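Side-chain contacts in tRNA nucleotidyl transferase-related protein (PDB 3H38), which probably adds the CCA sequence to the 3' end of tRNA from CTP and ATP, this chain being its class II nucleotidyltransferase part: residues E109-L114 and E206-R211; F131-M136 and Q186-R191; G154-D157 and I163-L166; V165-S170 and P175-R180. All blocks are in the same frame, centred on the assembly; numbering follows the deposited sequence.

Interaction 1 of 4, residues E109-L114 and E206-R211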
loop_
_atom_site.group_PDB
_atom_site.type_symbol
_atom_site.label_atom_id
_atom_site.label_comp_id
_atom_site.label_asym_id
_atom_site.label_seq_id
_atom_site.Cartn_x
_atom_site.Cartn_y
_atom_site.Cartn_z
ATOM N N GLU A 109 -5.082 18.639 20.794
ATOM C CA GLU A 109 -4.352 19.695 21.495
ATOM C C GLU A 109 -3.343 20.315 20.514
ATOM O O GLU A 109 -3.192 21.523 20.467
ATOM C CB GLU A 109 -3.655 19.141 22.750
ATOM C CG GLU A 109 -4.067 17.689 23.115
ATOM C CD GLU A 109 -3.439 16.611 22.204
ATOM O OE1 GLU A 109 -2.663 15.772 22.714
ATOM O OE2 GLU A 109 -3.722 16.592 20.984
ATOM N N SER A 110 -2.752 19.472 19.684
ATOM C CA SER A 110 -1.773 19.835 18.666
ATOM C C SER A 110 -2.041 19.106 17.363
ATOM O O SER A 110 -2.840 18.225 17.347
ATOM C CB SER A 110 -0.377 19.489 19.148
ATOM O OG SER A 110 -0.012 20.326 20.208
ATOM N N PRO A 111 -1.311 19.403 16.296
ATOM C CA PRO A 111 -1.542 18.642 15.065
ATOM C C PRO A 111 -0.776 17.318 15.110
ATOM O O PRO A 111 0.079 17.063 14.263
ATOM C CB PRO A 111 -0.961 19.552 13.982
ATOM C CG PRO A 111 -1.094 20.923 14.540
ATOM C CD PRO A 111 -0.885 20.786 16.021
ATOM N N ALA A 112 -1.097 16.488 16.102
ATOM C CA ALA A 112 -0.474 15.174 16.270
ATOM C C ALA A 112 -1.501 14.091 16.614
ATOM O O ALA A 112 -2.475 13.887 15.890
ATOM C CB ALA A 112 0.612 15.235 17.335
ATOM N N LYS A 113 -1.269 13.409 17.734
ATOM C CA LYS A 113 -2.182 12.359 18.244
ATOM C C LYS A 113 -3.198 12.874 19.317
ATOM O O LYS A 113 -2.819 13.377 20.382
ATOM C CB LYS A 113 -1.363 11.187 18.806
ATOM C CG LYS A 113 -1.814 9.827 18.367
ATOM C CD LYS A 113 -1.313 9.474 16.966
ATOM C CE LYS A 113 -0.226 8.389 17.027
ATOM N NZ LYS A 113 0.841 8.447 15.941
ATOM N N LEU A 114 -4.484 12.707 19.024
ATOM C CA LEU A 114 -5.623 13.263 19.788
ATOM C C LEU A 114 -5.942 12.586 21.142
ATOM O O LEU A 114 -5.636 11.400 21.334
ATOM C CB LEU A 114 -6.857 13.171 18.897
ATOM C CG LEU A 114 -6.693 11.964 17.957
ATOM C CD1 LEU A 114 -5.568 12.145 16.942
ATOM C CD2 LEU A 114 -6.434 10.683 18.719
ATOM N N GLU A 206 1.817 24.828 4.112
ATOM C CA GLU A 206 2.200 25.422 5.401
ATOM C C GLU A 206 3.004 24.493 6.315
ATOM O O GLU A 206 3.207 24.818 7.484
ATOM C CB GLU A 206 0.990 25.962 6.166
ATOM C CG GLU A 206 0.304 27.168 5.554
ATOM C CD GLU A 206 -1.065 27.444 6.195
ATOM O OE1 GLU A 206 -1.875 28.182 5.589
ATOM O OE2 GLU A 206 -1.339 26.917 7.303
ATOM N N GLY A 207 3.436 23.340 5.805
ATOM C CA GLY A 207 4.369 22.478 6.528
ATOM C C GLY A 207 3.762 21.329 7.303
ATOM O O GLY A 207 4.408 20.677 8.115
ATOM N N TYR A 208 2.513 21.040 7.032
ATOM C CA TYR A 208 1.823 20.094 7.896
ATOM C C TYR A 208 2.268 18.635 7.759
ATOM O O TYR A 208 2.355 17.912 8.764
ATOM C CB TYR A 208 0.310 20.330 7.873
ATOM C CG TYR A 208 -0.038 21.532 8.732
ATOM C CD1 TYR A 208 0.115 21.485 10.117
ATOM C CD2 TYR A 208 -0.474 22.722 8.164
ATOM C CE1 TYR A 208 -0.192 22.586 10.917
ATOM C CE2 TYR A 208 -0.778 23.830 8.952
ATOM C CZ TYR A 208 -0.636 23.755 10.330
ATOM O OH TYR A 208 -0.925 24.852 11.116
ATOM N N LEU A 209 2.615 18.245 6.535
ATOM C CA LEU A 209 3.174 16.929 6.265
ATOM C C LEU A 209 4.455 16.702 7.092
ATOM O O LEU A 209 4.568 15.706 7.815
ATOM C CB LEU A 209 3.430 16.766 4.760
ATOM C CG LEU A 209 2.374 16.141 3.813
ATOM C CD1 LEU A 209 1.026 15.982 4.436
ATOM C CD2 LEU A 209 2.265 16.892 2.492
ATOM N N GLU A 210 5.406 17.635 7.014
ATOM C CA GLU A 210 6.612 17.543 7.829
ATOM C C GLU A 210 6.295 17.487 9.301
ATOM O O GLU A 210 7.049 16.893 10.074
ATOM C CB GLU A 210 7.551 18.723 7.602
ATOM C CG GLU A 210 6.892 19.880 6.953
ATOM C CD GLU A 210 6.743 19.634 5.479
ATOM O OE1 GLU A 210 5.794 20.149 4.851
ATOM O OE2 GLU A 210 7.589 18.894 4.965
ATOM N N ARG A 211 5.216 18.152 9.700
ATOM C CA ARG A 211 4.864 18.178 11.113
ATOM C C ARG A 211 4.321 16.835 11.565
ATOM O O ARG A 211 4.344 16.552 12.738
ATOM C CB ARG A 211 3.865 19.286 11.431
ATOM C CG ARG A 211 4.532 20.630 11.738
ATOM C CD ARG A 211 3.581 21.797 11.472
ATOM N NE ARG A 211 2.934 22.419 12.646
ATOM C CZ ARG A 211 2.964 21.986 13.912
ATOM N NH1 ARG A 211 2.327 22.683 14.850
ATOM N NH2 ARG A 211 3.607 20.869 14.261
#
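Pro111 meets the short helix 208-211 with one corner of its ring, where CG and CD face Arg211 and CG alone also reaches Tyr208. Both ring carbons lie 3.9 Å from Arg211 NH1, and CG comes up over one face of the guanidinium rather than to its N-H edge. The Arg211 chain bends at chi3 (102°), which lays its guanidinium beside the proline ring. On Tyr208 the touch is looser and oblique, with Pro111 CG 4.1 Å from CE1. No hydrogen bond joins the segments, and the contact rests on van der Waals packing of the pyrrolidine against an aromatic ring and a flat cation.

Pro111 sits at the centre of an inverse gamma turn, with a weak bond of 2.8 Å from Ala112 N to Ser110 O, and its ring projects toward helix 208-211 from the loop that joins strands 105-106 and 116-117. This loop belongs to the poly(A) polymerase head domain, whereas helix 208-211 belongs to the probable RNA-binding region, so the contact joins parts of both at the surface. Tyr208 also packs on Pro175. The side chain of Pro111 is about 8 Å, between nearest atoms, from that of Asp174, which binds CTP and ATP in other structures of this protein.

Interaction 2 of 4, residues F131-M136 and Q186-R191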
loop_
_atom_site.group_PDB
_atom_site.type_symbol
_atom_site.label_atom_id
_atom_site.label_comp_id
_atom_site.label_asym_id
_atom_site.label_seq_id
_atom_site.Cartn_x
_atom_site.Cartn_y
_atom_site.Cartn_z
ATOM N N PHE A 131 -13.752 11.776 5.943
ATOM C CA PHE A 131 -14.574 12.361 4.873
ATOM C C PHE A 131 -16.050 11.997 5.008
ATOM O O PHE A 131 -16.388 10.950 5.591
ATOM C CB PHE A 131 -14.034 11.918 3.503
ATOM C CG PHE A 131 -12.557 12.114 3.374
ATOM C CD1 PHE A 131 -12.028 13.386 3.404
ATOM C CD2 PHE A 131 -11.696 11.033 3.297
ATOM C CE1 PHE A 131 -10.665 13.597 3.343
ATOM C CE2 PHE A 131 -10.291 11.240 3.230
ATOM C CZ PHE A 131 -9.791 12.510 3.239
ATOM N N THR A 132 -16.920 12.852 4.462
ATOM C CA THR A 132 -18.371 12.672 4.631
ATOM C C THR A 132 -18.850 11.310 4.167
ATOM O O THR A 132 -19.750 10.721 4.755
ATOM C CB THR A 132 -19.194 13.719 3.891
ATOM O OG1 THR A 132 -19.022 13.533 2.481
ATOM C CG2 THR A 132 -18.741 15.113 4.278
ATOM N N ILE A 133 -18.247 10.785 3.119
ATOM C CA ILE A 133 -18.678 9.478 2.650
ATOM C C ILE A 133 -18.250 8.345 3.592
ATOM O O ILE A 133 -18.823 7.256 3.565
ATOM C CB ILE A 133 -18.224 9.216 1.198
ATOM C CG1 ILE A 133 -16.715 9.453 1.083
ATOM C CG2 ILE A 133 -18.996 10.129 0.247
ATOM C CD1 ILE A 133 -16.068 8.583 0.045
ATOM N N ASN A 134 -17.254 8.600 4.427
ATOM C CA ASN A 134 -16.821 7.599 5.409
ATOM C C ASN A 134 -17.439 7.768 6.818
ATOM O O ASN A 134 -17.112 6.985 7.733
ATOM C CB ASN A 134 -15.285 7.568 5.504
ATOM C CG ASN A 134 -14.626 7.219 4.174
ATOM O OD1 ASN A 134 -15.230 6.565 3.323
ATOM N ND2 ASN A 134 -13.395 7.651 3.994
ATOM N N ALA A 135 -18.332 8.757 6.974
ATOM C CA ALA A 135 -18.764 9.236 8.300
ATOM C C ALA A 135 -20.248 8.953 8.564
ATOM O O ALA A 135 -20.972 9.761 9.133
ATOM C CB ALA A 135 -18.491 10.715 8.422
ATOM N N MET A 136 -20.698 7.804 8.103
ATOM C CA MET A 136 -22.106 7.499 8.127
ATOM C C MET A 136 -22.332 6.232 8.916
ATOM O O MET A 136 -21.456 5.364 9.036
ATOM C CB MET A 136 -22.675 7.385 6.714
ATOM C CG MET A 136 -22.882 8.742 6.054
ATOM S SD MET A 136 -23.685 8.616 4.440
ATOM C CE MET A 136 -22.356 7.927 3.428
ATOM N N GLN A 186 -8.989 8.548 -6.198
ATOM C CA GLN A 186 -8.756 7.643 -7.315
ATOM C C GLN A 186 -9.495 6.313 -7.143
ATOM O O GLN A 186 -9.815 5.661 -8.130
ATOM C CB GLN A 186 -7.247 7.382 -7.602
ATOM C CG GLN A 186 -6.304 8.584 -7.518
ATOM C CD GLN A 186 -6.794 9.781 -8.310
ATOM O OE1 GLN A 186 -7.312 9.633 -9.404
ATOM N NE2 GLN A 186 -6.633 10.980 -7.749
ATOM N N ARG A 187 -9.746 5.890 -5.909
ATOM C CA ARG A 187 -10.350 4.569 -5.682
ATOM C C ARG A 187 -11.811 4.424 -6.154
ATOM O O ARG A 187 -12.209 3.362 -6.629
ATOM C CB ARG A 187 -10.233 4.144 -4.223
ATOM C CG ARG A 187 -11.127 2.957 -3.880
ATOM C CD ARG A 187 -11.601 3.082 -2.464
ATOM N NE ARG A 187 -10.817 2.317 -1.494
ATOM C CZ ARG A 187 -11.335 1.371 -0.706
ATOM N NH1 ARG A 187 -10.559 0.732 0.170
ATOM N NH2 ARG A 187 -12.639 1.070 -0.781
ATOM N N PHE A 188 -12.605 5.479 -5.994
ATOM C CA PHE A 188 -13.876 5.614 -6.697
ATOM C C PHE A 188 -13.529 6.630 -7.747
ATOM O O PHE A 188 -12.381 7.059 -7.812
ATOM C CB PHE A 188 -14.916 6.168 -5.739
ATOM C CG PHE A 188 -14.829 5.569 -4.378
ATOM C CD1 PHE A 188 -15.403 4.330 -4.108
ATOM C CD2 PHE A 188 -14.151 6.223 -3.364
ATOM C CE1 PHE A 188 -15.307 3.761 -2.842
ATOM C CE2 PHE A 188 -14.052 5.670 -2.113
ATOM C CZ PHE A 188 -14.634 4.433 -1.848
ATOM N N ASP A 189 -14.448 7.057 -8.584
ATOM C CA ASP A 189 -13.963 8.069 -9.526
ATOM C C ASP A 189 -14.331 9.450 -9.005
ATOM O O ASP A 189 -15.143 10.175 -9.595
ATOM C CB ASP A 189 -14.447 7.834 -10.963
ATOM C CG ASP A 189 -13.689 8.683 -11.986
ATOM O OD1 ASP A 189 -12.838 9.507 -11.581
ATOM O OD2 ASP A 189 -13.953 8.531 -13.198
ATOM N N PHE A 190 -13.744 9.815 -7.876
ATOM C CA PHE A 190 -14.250 10.989 -7.186
ATOM C C PHE A 190 -13.398 12.200 -7.364
ATOM O O PHE A 190 -12.255 12.101 -7.783
ATOM C CB PHE A 190 -14.512 10.700 -5.717
ATOM C CG PHE A 190 -15.790 9.975 -5.489
ATOM C CD1 PHE A 190 -16.327 9.849 -4.223
ATOM C CD2 PHE A 190 -16.469 9.432 -6.562
ATOM C CE1 PHE A 190 -17.498 9.176 -4.041
ATOM C CE2 PHE A 190 -17.638 8.765 -6.384
ATOM C CZ PHE A 190 -18.161 8.629 -5.129
ATOM N N ARG A 191 -13.985 13.351 -7.073
ATOM C CA ARG A 191 -13.241 14.601 -7.083
ATOM C C ARG A 191 -13.273 15.214 -5.681
ATOM O O ARG A 191 -14.253 15.069 -4.937
ATOM C CB ARG A 191 -13.818 15.570 -8.120
ATOM C CG ARG A 191 -15.186 16.165 -7.710
ATOM C CD ARG A 191 -15.736 17.110 -8.774
ATOM N NE ARG A 191 -16.253 18.348 -8.196
ATOM C CZ ARG A 191 -17.540 18.605 -7.981
ATOM N NH1 ARG A 191 -17.897 19.770 -7.445
ATOM N NH2 ARG A 191 -18.468 17.703 -8.303
#
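Ile133 reaches the aromatic pair Phe188 and Phe190 with a single methyl group. Its CD1 lies 4.1 Å from Phe188 CE2 and 4.4 Å from Phe190 CE1, approaching each ring obliquely. Ile133 and Phe188 run past one another in opposite directions, and the contact between the segments is purely apolar.

In Ile133, CG1 stands between the backbone N and the carbonyl carbon (chi1 53°), and CD1 extends from there to the rings. Phe188 CB lies over one face of the Phe190 ring, 3.7 Å above its plane and offset toward the rim, while Arg187 CD lies over a face of the Phe188 ring. The two phenylalanines thus also pack on each other. Phe188 is where the chain leaves helix 177-187, and the inverse gamma turn centred on Asp189 brings Phe190 round to the same apolar group.

Further out, Ile133 and Phe190 both touch Ile163, and Phe188 packs on Arg45 and Leu49 of helix 42-49. On the 3-10 turn 132-134, Asn134 is held by hydrogen bonds to Asp130 and Arg45. Asn134, Asp130, Arg45 and Arg187 all bind ATP in other structures of this protein, so this small apolar cluster probably lies behind the nucleotide pocket, where the head domain of the tRNA nucleotidyltransferase/poly(A) polymerase family meets helix 177-187.

Interaction 3 of 4, residues G154-D157 and I163-L166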
loop_
_atom_site.group_PDB
_atom_site.type_symbol
_atom_site.label_atom_id
_atom_site.label_comp_id
_atom_site.label_asym_id
_atom_site.label_seq_id
_atom_site.Cartn_x
_atom_site.Cartn_y
_atom_site.Cartn_z
ATOM N N GLY A 154 -23.050 13.036 3.490
ATOM C CA GLY A 154 -22.403 11.890 2.890
ATOM C C GLY A 154 -23.172 11.172 1.806
ATOM O O GLY A 154 -22.565 10.755 0.827
ATOM N N TYR A 155 -24.487 11.019 1.973
ATOM C CA TYR A 155 -25.342 10.356 0.961
ATOM C C TYR A 155 -25.279 11.122 -0.344
ATOM O O TYR A 155 -25.003 10.560 -1.407
ATOM C CB TYR A 155 -26.799 10.333 1.424
ATOM C CG TYR A 155 -27.786 9.582 0.539
ATOM C CD1 TYR A 155 -28.022 8.211 0.722
ATOM C CD2 TYR A 155 -28.522 10.247 -0.450
ATOM C CE1 TYR A 155 -28.946 7.514 -0.072
ATOM C CE2 TYR A 155 -29.447 9.567 -1.246
ATOM C CZ TYR A 155 -29.663 8.195 -1.059
ATOM O OH TYR A 155 -30.594 7.514 -1.856
ATOM N N ARG A 156 -25.568 12.415 -0.218
ATOM C CA ARG A 156 -25.485 13.408 -1.273
ATOM C C ARG A 156 -24.087 13.452 -1.904
ATOM O O ARG A 156 -23.970 13.598 -3.112
ATOM C CB ARG A 156 -25.833 14.785 -0.683
ATOM C CG ARG A 156 -26.012 15.917 -1.703
ATOM C CD ARG A 156 -24.728 16.754 -1.875
ATOM N NE ARG A 156 -24.182 17.193 -0.593
ATOM C CZ ARG A 156 -24.332 18.414 -0.076
ATOM N NH1 ARG A 156 -23.785 18.706 1.102
ATOM N NH2 ARG A 156 -25.020 19.350 -0.727
ATOM N N ASP A 157 -23.034 13.349 -1.091
ATOM C CA ASP A 157 -21.665 13.482 -1.604
ATOM C C ASP A 157 -21.260 12.249 -2.406
ATOM O O ASP A 157 -20.394 12.331 -3.266
ATOM C CB ASP A 157 -20.648 13.750 -0.476
ATOM C CG ASP A 157 -20.631 15.208 -0.044
ATOM O OD1 ASP A 157 -20.101 15.536 1.057
ATOM O OD2 ASP A 157 -21.173 16.032 -0.813
ATOM N N ILE A 163 -15.283 14.046 -2.505
ATOM C CA ILE A 163 -14.506 13.847 -1.291
ATOM C C ILE A 163 -14.511 15.161 -0.527
ATOM O O ILE A 163 -14.016 16.164 -1.027
ATOM C CB ILE A 163 -13.051 13.443 -1.579
ATOM C CG1 ILE A 163 -13.003 12.159 -2.409
ATOM C CG2 ILE A 163 -12.270 13.266 -0.253
ATOM C CD1 ILE A 163 -13.663 10.981 -1.707
ATOM N N ARG A 164 -15.089 15.146 0.671
ATOM C CA ARG A 164 -15.261 16.352 1.472
ATOM C C ARG A 164 -14.928 16.044 2.934
ATOM O O ARG A 164 -15.384 15.047 3.475
ATOM C CB ARG A 164 -16.708 16.868 1.358
ATOM C CG ARG A 164 -16.916 18.276 1.878
ATOM C CD ARG A 164 -18.400 18.620 2.046
ATOM N NE ARG A 164 -19.173 18.242 0.861
ATOM C CZ ARG A 164 -19.636 19.078 -0.072
ATOM N NH1 ARG A 164 -20.337 18.603 -1.094
ATOM N NH2 ARG A 164 -19.426 20.381 0.013
ATOM N N VAL A 165 -14.128 16.899 3.564
ATOM C CA VAL A 165 -13.837 16.763 4.990
ATOM C C VAL A 165 -14.997 17.303 5.851
ATOM O O VAL A 165 -15.817 18.122 5.384
ATOM C CB VAL A 165 -12.504 17.477 5.381
ATOM C CG1 VAL A 165 -11.298 16.775 4.759
ATOM C CG2 VAL A 165 -12.550 18.968 5.024
ATOM N N LEU A 166 -15.055 16.861 7.106
ATOM C CA LEU A 166 -16.169 17.243 7.987
ATOM C C LEU A 166 -16.065 18.602 8.684
ATOM O O LEU A 166 -17.060 19.087 9.213
ATOM C CB LEU A 166 -16.424 16.164 9.049
ATOM C CG LEU A 166 -16.397 14.677 8.676
ATOM C CD1 LEU A 166 -17.122 13.884 9.743
ATOM C CD2 LEU A 166 -17.023 14.425 7.335
#
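With CG anti to the backbone N (chi1 -166°) and a bend only at chi3, Arg164 carries its guanidinium to Asp157, whose CG stands anti to its carbonyl carbon (chi1 -80°). The arginine grips side-on: NE donates to Asp157 OD1 at 2.9 Å and NH1 to OD2 at 2.7 Å. Each oxygen is approached on its syn side, somewhat out of the carboxylate plane, and the two planes lie only 14° apart. The two-point grip restrains the rotation of both groups.

It ties helix 154-159 to the chain leaving strand 162-163, across a short helix-to-strand connection in the head domain. Arg156 makes the bridge a three-residue network, its NE lying 3.2 Å from Asp157 OD2. Arg156 NH1 also lies over one face of the Arg164 guanidinium, offset toward the rim, and is 4.1 Å from Arg164 NH1; the shared carboxylate probably offsets the closeness of these like charges. Asp157 OD1 has a further partner in Thr132 OG1, which links the buried carboxylate to the 3-10 turn 132-134. Arg164 NH2 makes a long, weak ion pair with Glu193.

Interaction 4 of 4, residues V165-S170 and P175-R180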
loop_
_atom_site.group_PDB
_atom_site.type_symbol
_atom_site.label_atom_id
_atom_site.label_comp_id
_atom_site.label_asym_id
_atom_site.label_seq_id
_atom_site.Cartn_x
_atom_site.Cartn_y
_atom_site.Cartn_z
ATOM N N VAL A 165 -14.128 16.899 3.564
ATOM C CA VAL A 165 -13.837 16.763 4.990
ATOM C C VAL A 165 -14.997 17.303 5.851
ATOM O O VAL A 165 -15.817 18.122 5.384
ATOM C CB VAL A 165 -12.504 17.477 5.381
ATOM C CG1 VAL A 165 -11.298 16.775 4.759
ATOM C CG2 VAL A 165 -12.550 18.968 5.024
ATOM N N LEU A 166 -15.055 16.861 7.106
ATOM C CA LEU A 166 -16.169 17.243 7.987
ATOM C C LEU A 166 -16.065 18.602 8.684
ATOM O O LEU A 166 -17.060 19.087 9.213
ATOM C CB LEU A 166 -16.424 16.164 9.049
ATOM C CG LEU A 166 -16.397 14.677 8.676
ATOM C CD1 LEU A 166 -17.122 13.884 9.743
ATOM C CD2 LEU A 166 -17.023 14.425 7.335
ATOM N N HIS A 167 -14.870 19.193 8.729
ATOM C CA HIS A 167 -14.663 20.525 9.331
ATOM C C HIS A 167 -13.368 21.140 8.828
ATOM O O HIS A 167 -12.527 20.442 8.223
ATOM C CB HIS A 167 -14.584 20.445 10.854
ATOM C CG HIS A 167 -13.418 19.650 11.341
ATOM N ND1 HIS A 167 -13.465 18.286 11.514
ATOM C CD2 HIS A 167 -12.150 20.031 11.667
ATOM C CE1 HIS A 167 -12.287 17.853 11.940
ATOM N NE2 HIS A 167 -11.474 18.893 12.028
ATOM N N THR A 168 -13.192 22.428 9.136
ATOM C CA THR A 168 -12.056 23.238 8.647
ATOM C C THR A 168 -10.629 22.870 9.076
ATOM O O THR A 168 -9.679 23.236 8.405
ATOM C CB THR A 168 -12.273 24.737 8.939
ATOM O OG1 THR A 168 -13.372 25.192 8.150
ATOM C CG2 THR A 168 -11.046 25.568 8.542
ATOM N N LEU A 169 -10.468 22.165 10.178
ATOM C CA LEU A 169 -9.141 21.881 10.699
ATOM C C LEU A 169 -8.793 20.441 10.396
ATOM O O LEU A 169 -7.874 19.859 10.989
ATOM C CB LEU A 169 -9.126 22.114 12.221
ATOM C CG LEU A 169 -8.745 23.522 12.680
ATOM C CD1 LEU A 169 -8.866 24.557 11.556
ATOM C CD2 LEU A 169 -9.563 23.933 13.891
ATOM N N SER A 170 -9.539 19.842 9.481
ATOM C CA SER A 170 -9.384 18.404 9.281
ATOM C C SER A 170 -7.979 18.002 8.802
ATOM O O SER A 170 -7.423 16.988 9.243
ATOM C CB SER A 170 -10.461 17.845 8.358
ATOM O OG SER A 170 -10.234 16.456 8.190
ATOM N N PRO A 175 -2.805 15.442 9.014
ATOM C CA PRO A 175 -2.345 15.752 7.656
ATOM C C PRO A 175 -2.256 14.478 6.831
ATOM O O PRO A 175 -2.044 14.517 5.622
ATOM C CB PRO A 175 -0.940 16.342 7.892
ATOM C CG PRO A 175 -0.916 16.770 9.332
ATOM C CD PRO A 175 -1.760 15.726 10.015
ATOM N N THR A 176 -2.424 13.353 7.513
ATOM C CA THR A 176 -2.420 12.035 6.907
ATOM C C THR A 176 -3.596 11.929 5.910
ATOM O O THR A 176 -3.534 11.208 4.922
ATOM C CB THR A 176 -2.426 10.976 8.031
ATOM O OG1 THR A 176 -1.212 10.221 7.990
ATOM C CG2 THR A 176 -3.642 10.095 8.017
ATOM N N ARG A 177 -4.620 12.741 6.143
ATOM C CA ARG A 177 -5.807 12.788 5.313
ATOM C C ARG A 177 -5.541 13.449 3.978
ATOM O O ARG A 177 -6.383 13.407 3.057
ATOM C CB ARG A 177 -6.922 13.554 6.031
ATOM C CG ARG A 177 -7.641 12.758 7.116
ATOM C CD ARG A 177 -8.339 13.690 8.145
ATOM N NE ARG A 177 -8.637 12.947 9.363
ATOM C CZ ARG A 177 -9.105 13.456 10.496
ATOM N NH1 ARG A 177 -9.361 14.757 10.623
ATOM N NH2 ARG A 177 -9.323 12.637 11.511
ATOM N N ILE A 178 -4.375 14.075 3.868
ATOM C CA ILE A 178 -3.992 14.678 2.603
ATOM C C ILE A 178 -3.794 13.544 1.589
ATOM O O ILE A 178 -4.285 13.623 0.475
ATOM C CB ILE A 178 -2.746 15.557 2.742
ATOM C CG1 ILE A 178 -3.105 16.870 3.455
ATOM C CG2 ILE A 178 -2.105 15.818 1.353
ATOM C CD1 ILE A 178 -1.889 17.647 3.946
ATOM N N LEU A 179 -3.109 12.479 2.011
ATOM C CA LEU A 179 -2.822 11.322 1.163
ATOM C C LEU A 179 -4.080 10.464 1.016
ATOM O O LEU A 179 -4.379 9.988 -0.090
ATOM C CB LEU A 179 -1.636 10.511 1.718
ATOM C CG LEU A 179 -0.266 11.245 1.740
ATOM C CD1 LEU A 179 0.808 10.530 2.540
ATOM C CD2 LEU A 179 0.254 11.445 0.322
ATOM N N ARG A 180 -4.828 10.310 2.115
ATOM C CA ARG A 180 -6.077 9.539 2.111
ATOM C C ARG A 180 -7.124 10.095 1.154
ATOM O O ARG A 180 -7.856 9.320 0.506
ATOM C CB ARG A 180 -6.674 9.445 3.511
ATOM C CG ARG A 180 -5.858 8.611 4.481
ATOM C CD ARG A 180 -6.349 8.771 5.883
ATOM N NE ARG A 180 -7.694 8.247 5.996
ATOM C CZ ARG A 180 -7.958 6.977 6.276
ATOM N NH1 ARG A 180 -9.224 6.550 6.349
ATOM N NH2 ARG A 180 -6.949 6.139 6.498
#
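The nucleotide-binding site supplies one half of this contact: Arg177, seen to bind CTP and ATP in other structures of this protein, lies near the start of helix 177-187, and its guanidinium reaches back to the start of the preceding helix, 170-173. Only a few residues separate the two helices, and Arg177 reaches across them. From a CG set anti to the carbonyl carbon (chi1 -78°), the chain runs extended to NE and delivers NH1 to Ser170.

There NH1 meets two oxygens of one residue. The bond to Ser170 OG is 3.1 Å long and bent, with an N-H...O angle of 143°, and OG stands 26° out of the guanidinium plane. The second, to Ser170 O, is weak at 3.3 Å. Ser170 OG lies anti to its own backbone N and beside the carbonyl carbon, so that both oxygens can face NH1. OG also touches the aliphatic part of the arginine, 3.4 Å from CD.

Asp130 and Asp174, which likewise bind nucleotide in those structures, have side chains within about 4 Å of that of Arg177, so Ser170 probably helps to set the arginine in its place beside them. His167 begins the type I turn that ends at Ser170; Ser170 CB lies over one face of its ring, and His167 CE1 comes obliquely to 4.5 Å from Arg177 NH1.

How the interactions relate
Along the chain, 109-114 comes first and its partner 206-211 last, so interaction 1 spans the other three. Interactions 3 and 4 follow one another and share Val165 and Leu166, and both fall within the span of interaction 2. Centres of interactions 2 and 3 are 7 Å apart, joined by the Thr132-Asp157 bond and by Arg191 O with Ile163 N. Interaction 4, about 12 Å from each, shares helix 177-187 with interaction 2. Interaction 1 lies 11 Å from interaction 4, where Leu209 packs on Ile178, but about 23 Å from interactions 2 and 3. Interactions 1 and 2 join the head domain to the following helices; 3 and 4 lie between, near nucleotide-binding residues.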